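Local coordinates for protein dihydrodipicolinate synthase (Bacillus clausii KSM-K16, PDB 3E96) that probably catalyses the formation of 4-hydroxy-tetrahydrodipicolinate, as a lyase of the DapA family, at residues K10-I15 with I47-P52; T38-V43 with H79-V84; V246-L251 with V262-A267. All blocks are in the same frame, centred on the assembly; numbering follows the deposited sequence.

Interaction 1. Residues K10-I15 with I47-P52; sequences KALETI and IDVIVP
Ile15, Thr14 and Leu12 meet Ile47 and Val49 at the seam where the first two strands of the barrel wall begin, an apolar patch bordered by two bridging waters. Val49 is its centre: its CB approaches Ile15 O at 3.6 Å, and its two methyls diverge toward different partners. CG2 reaches Thr14 CG2 at 3.6 Å, while CG1, anti to the backbone N (chi1 178°), meets Leu12 CD2 with the two side chains crossing at about a right angle. On the other flank Ile47 CD1 touches both CG2 and CD1 of Ile15, each at 3.9 Å.

In this TIM barrel, strands 15-17 and 49-50 are the first and second staves, parallel neighbours in the wall, and the Val49 carbonyl makes a backbone bond to Gly17, further along the first strand. Residues Lys10 to Glu13 form a type I turn ahead of that strand, and helix 220-231 lies against Thr14 and Ile15 through Leu227.

No direct hydrogen bond joins the two segments; the polar link runs through two waters. One water donates to Ile15 O at 2.8 Å, accepts from Asp48 N and bonds Thr14 OG1. A second bonds the same hydroxyl and donates to Asp48 OD2 at 2.6 Å. With Thr14 OG1 anti to its backbone N (chi1 -177°), the hydroxyl bonds both waters and CG2 is left against Val49. The buried Val49 N has no partner in the model. The Val49 side chain lies about 6 Å from that of Lys167, the predicted Schiff-base lysine.

Interaction 2. Residues T38-V43 with H79-V84; sequences TVDRIV and HGRALV
Val43, on the last turn of helix 32-43, faces Ala82 in the loop before strand 83-88, their CA atoms 6.5 Å apart. In this TIM barrel the contact sets an outer helix against the connection that leads from the next helix, 64-78, back into the wall. His79 and Gly80 both have positive phi, and this turn brings Arg81 round to face helix 32-43.

Arg81 carries most of the contact. Its chain bends at chi3 (-62°), and NH2 donates to Asp40 OD1 at 2.6 Å in a nearly straight hydrogen bond (173°) that forms part of a salt bridge. The oxygen lies in the guanidinium plane and is met nearly along its C-O bond, although the carboxylate plane is turned 72° from the guanidinium. Both ions have further partners: Asp40 OD2 pairs with Lys36, while Arg81 NH1 pairs with Asp44 and NE bonds Val78 O. The bonds of NH1, NE and NH2 limit rotation of the guanidinium, whose edge is turned to Asp40.

His79 NE2 lies over one guanidinium face, offset toward the rim. Over the other sits Val43 CG2, 3.3 Å above the plane at its centre, while the second methyl, Val43 CG1, touches Ala82 CB at 3.8 Å.

Interaction 3. Residues V246-L251 with V262-A267; sequences VPFEDL and VVIKEA
Phe248 pushes the tip of its ring against a shallow hollow formed by Val263, Ile264 and Ala267, a helix-helix contact in the C-terminal helical region that follows the TIM barrel of this DapA-family enzyme. Helix segments 246-251 and 262-267 run at 120° to each other, with their axes 10.4 Å apart at the closest approach, and the contact is a compact patch of five residues. Phe248 and Leu251 reach across from one side, Val263 and Ile264 from the other.

The phenyl ring is the main bump. CG stands anti to the backbone N (chi1 -176°), and from there the ring extends to the second helix. CE1 fits between two walls of the hollow, 3.9 Å from Val263 CG1, where the Val263 and Phe248 side chains lie alongside, pointing opposite ways, and 4.1 Å from Ala267 CB; the small alanine methyl meets the ring at its edge, near the ring plane. CZ reaches the third wall, Ile264 CG1, at 4.2 Å, and these two side chains cross at about a right angle.

Val263 is the reciprocal bump. While CG1 borders the hollow for Phe248, CG2 turns to Leu251, one turn further along the first helix, whose CG it approaches at 4.1 Å. Helix 287-299 backs both large side chains, Phe248 through Leu296 and Leu251 through Leu292 and Val293. On the second helix, the side chain of Ile264 comes within about 4 Å of that of Thr56, a predicted pyruvate-binding residue. The shortest approach is to backbone: Val263 CG2 lies 3.7 Å from Leu251 O, a carbonyl that also accepts a hydrogen bond from Asn259 ND2.

How the interactions relate
From the N terminus, interaction 1 opens first: the residues before strand 15-17 come back into contact at 47-52, closing a loop that contains helix 32-43. Interaction 2 starts on that helix and closes at 79-84, after helix 64-78, so the two loops cross. They also touch directly, since Asp48 O and Ile50 N pair with Leu83 N and Leu83 O as strands 49-50 and 83-88 lie side by side. Interaction 1 joins the starts of the first two strands, and interaction 2 sets helix 32-43 against the entry to the third. Interaction 3 follows much later, in series, closing a short connection between helices 235-252 and 262-270; its centre is about 22 Å from either of the others.

Interaction 1. Residues K10-I15 with I47-P52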
loop_
_atom_site.group_PDB
_atom_site.type_symbol
_atom_site.label_atom_id
_atom_site.label_comp_id
_atom_site.label_asym_id
_atom_site.label_seq_id
_atom_site.Cartn_x
_atom_site.Cartn_y
_atom_site.Cartn_z
ATOM N N LYS B 10 7.313 -25.782 -12.830
ATOM C CA LYS B 10 6.557 -26.994 -12.554
ATOM C C LYS B 10 6.464 -27.241 -11.058
ATOM O O LYS B 10 5.413 -27.627 -10.552
ATOM C CB LYS B 10 7.218 -28.199 -13.231
ATOM C CG LYS B 10 7.255 -28.107 -14.743
ATOM C CD LYS B 10 5.856 -28.137 -15.336
ATOM C CE LYS B 10 5.892 -27.859 -16.831
ATOM N NZ LYS B 10 6.814 -28.795 -17.538
ATOM N N ALA B 11 7.568 -27.014 -10.357
ATOM C CA ALA B 11 7.616 -27.212 -8.912
ATOM C C ALA B 11 6.688 -26.236 -8.188
ATOM O O ALA B 11 6.272 -26.491 -7.060
ATOM C CB ALA B 11 9.042 -27.035 -8.411
ATOM N N LEU B 12 6.379 -25.117 -8.840
ATOM C CA LEU B 12 5.503 -24.101 -8.256
ATOM C C LEU B 12 4.019 -24.386 -8.473
ATOM O O LEU B 12 3.161 -23.692 -7.920
ATOM C CB LEU B 12 5.852 -22.722 -8.820
ATOM C CG LEU B 12 7.187 -22.153 -8.328
ATOM C CD1 LEU B 12 7.587 -20.950 -9.165
ATOM C CD2 LEU B 12 7.063 -21.776 -6.851
ATOM N N GLU B 13 3.717 -25.397 -9.283
ATOM C CA GLU B 13 2.330 -25.778 -9.542
ATOM C C GLU B 13 1.910 -26.726 -8.426
ATOM O O GLU B 13 1.800 -27.942 -8.609
ATOM C CB GLU B 13 2.211 -26.454 -10.911
ATOM C CG GLU B 13 2.685 -25.556 -12.048
ATOM C CD GLU B 13 2.485 -26.175 -13.417
ATOM O OE1 GLU B 13 2.578 -27.413 -13.528
ATOM O OE2 GLU B 13 2.250 -25.420 -14.383
ATOM N N THR B 14 1.686 -26.141 -7.256
ATOM C CA THR B 14 1.307 -26.887 -6.066
ATOM C C THR B 14 0.804 -25.843 -5.070
ATOM O O THR B 14 0.441 -24.739 -5.468
ATOM C CB THR B 14 2.545 -27.624 -5.488
ATOM O OG1 THR B 14 2.164 -28.406 -4.351
ATOM C CG2 THR B 14 3.622 -26.617 -5.079
ATOM N N ILE B 15 0.775 -26.186 -3.789
ATOM C CA ILE B 15 0.331 -25.244 -2.767
ATOM C C ILE B 15 1.504 -24.375 -2.313
ATOM O O ILE B 15 2.567 -24.894 -1.969
ATOM C CB ILE B 15 -0.198 -25.972 -1.502
ATOM C CG1 ILE B 15 -1.452 -26.783 -1.830
ATOM C CG2 ILE B 15 -0.494 -24.954 -0.400
ATOM C CD1 ILE B 15 -1.823 -27.774 -0.732
ATOM N N ILE B 47 3.426 -29.536 2.451
ATOM C CA ILE B 47 3.594 -28.301 1.686
ATOM C C ILE B 47 5.050 -28.196 1.232
ATOM O O ILE B 47 5.971 -28.237 2.055
ATOM C CB ILE B 47 3.208 -27.065 2.526
ATOM C CG1 ILE B 47 1.841 -27.290 3.183
ATOM C CG2 ILE B 47 3.155 -25.828 1.638
ATOM C CD1 ILE B 47 0.724 -27.633 2.214
ATOM N N ASP B 48 5.248 -28.056 -0.077
ATOM C CA ASP B 48 6.589 -28.005 -0.650
ATOM C C ASP B 48 7.078 -26.637 -1.116
ATOM O O ASP B 48 8.168 -26.526 -1.679
ATOM C CB ASP B 48 6.691 -29.009 -1.803
ATOM C CG ASP B 48 6.174 -30.390 -1.418
ATOM O OD1 ASP B 48 6.463 -30.844 -0.291
ATOM O OD2 ASP B 48 5.482 -31.021 -2.243
ATOM N N VAL B 49 6.268 -25.606 -0.901
ATOM C CA VAL B 49 6.640 -24.243 -1.261
ATOM C C VAL B 49 6.201 -23.354 -0.104
ATOM O O VAL B 49 5.041 -23.390 0.308
ATOM C CB VAL B 49 5.934 -23.761 -2.552
ATOM C CG1 VAL B 49 6.326 -22.315 -2.844
ATOM C CG2 VAL B 49 6.314 -24.654 -3.727
ATOM N N ILE B 50 7.133 -22.578 0.438
ATOM C CA ILE B 50 6.806 -21.685 1.540
ATOM C C ILE B 50 7.214 -20.278 1.119
ATOM O O ILE B 50 8.253 -20.084 0.480
ATOM C CB ILE B 50 7.510 -22.124 2.847
ATOM C CG1 ILE B 50 6.951 -21.314 4.022
ATOM C CG2 ILE B 50 9.024 -21.981 2.714
ATOM C CD1 ILE B 50 7.368 -21.831 5.389
ATOM N N VAL B 51 6.387 -19.302 1.472
ATOM C CA VAL B 51 6.622 -17.929 1.055
ATOM C C VAL B 51 6.783 -16.904 2.176
ATOM O O VAL B 51 5.832 -16.210 2.534
ATOM C CB VAL B 51 5.471 -17.464 0.128
ATOM C CG1 VAL B 51 5.804 -16.125 -0.511
ATOM C CG2 VAL B 51 5.212 -18.518 -0.938
ATOM N N PRO B 52 7.991 -16.796 2.745
ATOM C CA PRO B 52 8.191 -15.815 3.815
ATOM C C PRO B 52 7.996 -14.417 3.224
ATOM O O PRO B 52 8.172 -14.216 2.020
ATOM C CB PRO B 52 9.631 -16.068 4.258
ATOM C CG PRO B 52 10.290 -16.605 3.003
ATOM C CD PRO B 52 9.228 -17.548 2.473
HETATM O O HOH W 1 3.036 -27.604 -1.732
HETATM O O HOH W 2 4.698 -30.270 -4.656
#

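Interaction 2. Residues T38-V43 with H79-V84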
loop_
_atom_site.group_PDB
_atom_site.type_symbol
_atom_site.label_atom_id
_atom_site.label_comp_id
_atom_site.label_asym_id
_atom_site.label_seq_id
_atom_site.Cartn_x
_atom_site.Cartn_y
_atom_site.Cartn_z
ATOM N N THR B 38 5.887 -22.799 13.148
ATOM C CA THR B 38 4.979 -22.573 12.029
ATOM C C THR B 38 5.571 -23.153 10.750
ATOM O O THR B 38 4.890 -23.850 9.994
ATOM C CB THR B 38 4.724 -21.068 11.836
ATOM O OG1 THR B 38 4.171 -20.526 13.041
ATOM C CG2 THR B 38 3.752 -20.832 10.692
ATOM N N VAL B 39 6.842 -22.862 10.510
ATOM C CA VAL B 39 7.526 -23.381 9.335
ATOM C C VAL B 39 7.473 -24.907 9.347
ATOM O O VAL B 39 7.172 -25.530 8.328
ATOM C CB VAL B 39 8.997 -22.925 9.306
ATOM C CG1 VAL B 39 9.756 -23.679 8.216
ATOM C CG2 VAL B 39 9.068 -21.424 9.062
ATOM N N ASP B 40 7.765 -25.509 10.501
ATOM C CA ASP B 40 7.738 -26.968 10.619
ATOM C C ASP B 40 6.349 -27.533 10.341
ATOM O O ASP B 40 6.207 -28.496 9.592
ATOM C CB ASP B 40 8.187 -27.427 12.016
ATOM C CG ASP B 40 9.670 -27.209 12.262
ATOM O OD1 ASP B 40 10.444 -27.146 11.281
ATOM O OD2 ASP B 40 10.064 -27.120 13.448
ATOM N N ARG B 41 5.321 -26.942 10.942
ATOM C CA ARG B 41 3.961 -27.428 10.729
ATOM C C ARG B 41 3.609 -27.416 9.247
ATOM O O ARG B 41 2.956 -28.329 8.739
ATOM C CB ARG B 41 2.953 -26.573 11.497
ATOM C CG ARG B 41 1.518 -27.070 11.363
ATOM C CD ARG B 41 0.550 -26.250 12.199
ATOM N NE ARG B 41 0.894 -26.290 13.615
ATOM C CZ ARG B 41 1.440 -25.279 14.282
ATOM N NH1 ARG B 41 1.702 -24.135 13.665
ATOM N NH2 ARG B 41 1.731 -25.418 15.570
ATOM N N ILE B 42 4.051 -26.376 8.553
ATOM C CA ILE B 42 3.772 -26.248 7.132
ATOM C C ILE B 42 4.521 -27.266 6.271
ATOM O O ILE B 42 3.903 -28.087 5.591
ATOM C CB ILE B 42 4.109 -24.817 6.636
ATOM C CG1 ILE B 42 3.125 -23.821 7.258
ATOM C CG2 ILE B 42 4.074 -24.758 5.107
ATOM C CD1 ILE B 42 3.433 -22.361 6.963
ATOM N N VAL B 43 5.848 -27.222 6.316
ATOM C CA VAL B 43 6.661 -28.108 5.491
ATOM C C VAL B 43 6.689 -29.579 5.880
ATOM O O VAL B 43 6.975 -30.428 5.040
ATOM C CB VAL B 43 8.111 -27.593 5.395
ATOM C CG1 VAL B 43 8.115 -26.178 4.826
ATOM C CG2 VAL B 43 8.771 -27.630 6.756
ATOM N N HIS B 79 15.662 -25.777 5.720
ATOM C CA HIS B 79 16.825 -26.567 5.332
ATOM C C HIS B 79 16.567 -27.624 4.259
ATOM O O HIS B 79 16.710 -28.823 4.500
ATOM C CB HIS B 79 17.485 -27.205 6.567
ATOM C CG HIS B 79 16.568 -28.054 7.391
ATOM N ND1 HIS B 79 16.006 -29.221 6.921
ATOM C CD2 HIS B 79 16.138 -27.918 8.668
ATOM C CE1 HIS B 79 15.272 -29.769 7.872
ATOM N NE2 HIS B 79 15.335 -28.999 8.942
ATOM N N GLY B 80 16.181 -27.160 3.072
ATOM C CA GLY B 80 15.945 -28.054 1.949
ATOM C C GLY B 80 14.628 -28.805 1.841
ATOM O O GLY B 80 14.360 -29.408 0.803
ATOM N N ARG B 81 13.806 -28.780 2.885
ATOM C CA ARG B 81 12.527 -29.489 2.858
ATOM C C ARG B 81 11.483 -28.896 1.908
ATOM O O ARG B 81 10.473 -29.535 1.614
ATOM C CB ARG B 81 11.936 -29.568 4.267
ATOM C CG ARG B 81 12.712 -30.469 5.225
ATOM C CD ARG B 81 12.041 -30.531 6.590
ATOM N NE ARG B 81 11.987 -29.219 7.233
ATOM C CZ ARG B 81 11.433 -28.991 8.420
ATOM N NH1 ARG B 81 10.881 -29.986 9.097
ATOM N NH2 ARG B 81 11.428 -27.766 8.930
ATOM N N ALA B 82 11.715 -27.676 1.438
ATOM C CA ALA B 82 10.772 -27.037 0.528
ATOM C C ALA B 82 11.419 -25.864 -0.181
ATOM O O ALA B 82 12.468 -25.380 0.238
ATOM C CB ALA B 82 9.533 -26.558 1.303
ATOM N N LEU B 83 10.799 -25.419 -1.266
ATOM C CA LEU B 83 11.310 -24.273 -2.000
ATOM C C LEU B 83 10.962 -23.048 -1.171
ATOM O O LEU B 83 9.879 -22.976 -0.587
ATOM C CB LEU B 83 10.643 -24.159 -3.373
ATOM C CG LEU B 83 11.037 -25.189 -4.433
ATOM C CD1 LEU B 83 10.212 -24.972 -5.697
ATOM C CD2 LEU B 83 12.523 -25.054 -4.730
ATOM N N VAL B 84 11.883 -22.093 -1.114
ATOM C CA VAL B 84 11.665 -20.867 -0.361
ATOM C C VAL B 84 11.540 -19.705 -1.338
ATOM O O VAL B 84 12.481 -19.397 -2.066
ATOM C CB VAL B 84 12.838 -20.598 0.607
ATOM C CG1 VAL B 84 12.640 -19.268 1.323
ATOM C CG2 VAL B 84 12.937 -21.730 1.619
#

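Interaction 3. Residues V246-L251 with V262-A267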
loop_
_atom_site.group_PDB
_atom_site.type_symbol
_atom_site.label_atom_id
_atom_site.label_comp_id
_atom_site.label_asym_id
_atom_site.label_seq_id
_atom_site.Cartn_x
_atom_site.Cartn_y
_atom_site.Cartn_z
ATOM N N VAL B 246 -14.750 -22.939 3.015
ATOM C CA VAL B 246 -15.275 -21.604 2.719
ATOM C C VAL B 246 -15.628 -20.699 3.906
ATOM O O VAL B 246 -15.246 -19.527 3.927
ATOM C CB VAL B 246 -16.502 -21.681 1.779
ATOM C CG1 VAL B 246 -17.110 -20.290 1.602
ATOM C CG2 VAL B 246 -16.075 -22.222 0.427
ATOM N N PRO B 247 -16.361 -21.218 4.902
ATOM C CA PRO B 247 -16.716 -20.373 6.047
ATOM C C PRO B 247 -15.503 -19.725 6.721
ATOM O O PRO B 247 -15.563 -18.574 7.153
ATOM C CB PRO B 247 -17.454 -21.341 6.972
ATOM C CG PRO B 247 -18.107 -22.287 6.003
ATOM C CD PRO B 247 -16.993 -22.546 5.011
ATOM N N PHE B 248 -14.405 -20.468 6.801
ATOM C CA PHE B 248 -13.185 -19.962 7.411
ATOM C C PHE B 248 -12.621 -18.823 6.568
ATOM O O PHE B 248 -12.218 -17.783 7.097
ATOM C CB PHE B 248 -12.145 -21.079 7.522
ATOM C CG PHE B 248 -10.882 -20.668 8.235
ATOM C CD1 PHE B 248 -10.894 -20.399 9.600
ATOM C CD2 PHE B 248 -9.682 -20.556 7.540
ATOM C CE1 PHE B 248 -9.723 -20.025 10.269
ATOM C CE2 PHE B 248 -8.505 -20.183 8.195
ATOM C CZ PHE B 248 -8.528 -19.918 9.562
ATOM N N GLU B 249 -12.591 -19.024 5.253
ATOM C CA GLU B 249 -12.073 -18.001 4.355
ATOM C C GLU B 249 -12.956 -16.756 4.363
ATOM O O GLU B 249 -12.453 -15.634 4.272
ATOM C CB GLU B 249 -11.930 -18.565 2.937
ATOM C CG GLU B 249 -10.811 -19.600 2.821
ATOM C CD GLU B 249 -9.440 -19.008 3.132
ATOM O OE1 GLU B 249 -8.967 -18.160 2.349
ATOM O OE2 GLU B 249 -8.837 -19.378 4.164
ATOM N N ASP B 250 -14.270 -16.943 4.484
ATOM C CA ASP B 250 -15.167 -15.793 4.523
ATOM C C ASP B 250 -14.977 -15.002 5.812
ATOM O O ASP B 250 -15.072 -13.775 5.813
ATOM C CB ASP B 250 -16.629 -16.227 4.388
ATOM C CG ASP B 250 -16.971 -16.667 2.982
ATOM O OD1 ASP B 250 -16.298 -16.208 2.033
ATOM O OD2 ASP B 250 -17.923 -17.459 2.821
ATOM N N LEU B 251 -14.696 -15.701 6.909
ATOM C CA LEU B 251 -14.481 -15.027 8.182
ATOM C C LEU B 251 -13.192 -14.206 8.113
ATOM O O LEU B 251 -13.120 -13.098 8.648
ATOM C CB LEU B 251 -14.399 -16.048 9.316
ATOM C CG LEU B 251 -14.306 -15.488 10.737
ATOM C CD1 LEU B 251 -15.394 -14.449 10.976
ATOM C CD2 LEU B 251 -14.436 -16.639 11.730
ATOM N N VAL B 262 -5.464 -11.932 11.404
ATOM C CA VAL B 262 -5.859 -12.024 12.802
ATOM C C VAL B 262 -6.766 -13.232 13.070
ATOM O O VAL B 262 -6.665 -13.850 14.127
ATOM C CB VAL B 262 -6.517 -10.707 13.295
ATOM C CG1 VAL B 262 -7.789 -10.422 12.522
ATOM C CG2 VAL B 262 -6.777 -10.796 14.798
ATOM N N VAL B 263 -7.631 -13.581 12.120
ATOM C CA VAL B 263 -8.501 -14.751 12.293
ATOM C C VAL B 263 -7.634 -16.013 12.366
ATOM O O VAL B 263 -7.883 -16.910 13.182
ATOM C CB VAL B 263 -9.510 -14.901 11.123
ATOM C CG1 VAL B 263 -10.176 -16.279 11.170
ATOM C CG2 VAL B 263 -10.573 -13.812 11.217
ATOM N N ILE B 264 -6.616 -16.079 11.511
ATOM C CA ILE B 264 -5.709 -17.223 11.505
ATOM C C ILE B 264 -4.989 -17.343 12.854
ATOM O O ILE B 264 -4.924 -18.429 13.446
ATOM C CB ILE B 264 -4.646 -17.093 10.383
ATOM C CG1 ILE B 264 -5.305 -17.292 9.017
ATOM C CG2 ILE B 264 -3.538 -18.124 10.577
ATOM C CD1 ILE B 264 -4.357 -17.114 7.846
ATOM N N LYS B 265 -4.458 -16.226 13.342
ATOM C CA LYS B 265 -3.733 -16.233 14.609
ATOM C C LYS B 265 -4.575 -16.581 15.827
ATOM O O LYS B 265 -4.125 -17.324 16.703
ATOM C CB LYS B 265 -3.022 -14.891 14.822
ATOM C CG LYS B 265 -1.815 -14.707 13.897
ATOM C CD LYS B 265 -0.975 -13.486 14.253
ATOM C CE LYS B 265 0.278 -13.427 13.380
ATOM N NZ LYS B 265 1.066 -12.167 13.570
ATOM N N GLU B 266 -5.792 -16.060 15.899
ATOM C CA GLU B 266 -6.628 -16.374 17.051
ATOM C C GLU B 266 -7.161 -17.801 16.953
ATOM O O GLU B 266 -7.414 -18.445 17.971
ATOM C CB GLU B 266 -7.752 -15.347 17.193
ATOM C CG GLU B 266 -7.203 -13.978 17.581
ATOM C CD GLU B 266 -8.222 -13.064 18.225
ATOM O OE1 GLU B 266 -9.229 -13.568 18.772
ATOM O OE2 GLU B 266 -8.002 -11.834 18.202
ATOM N N ALA B 267 -7.300 -18.308 15.732
ATOM C CA ALA B 267 -7.755 -19.682 15.537
ATOM C C ALA B 267 -6.623 -20.626 15.965
ATOM O O ALA B 267 -6.864 -21.629 16.651
ATOM C CB ALA B 267 -8.110 -19.918 14.073
#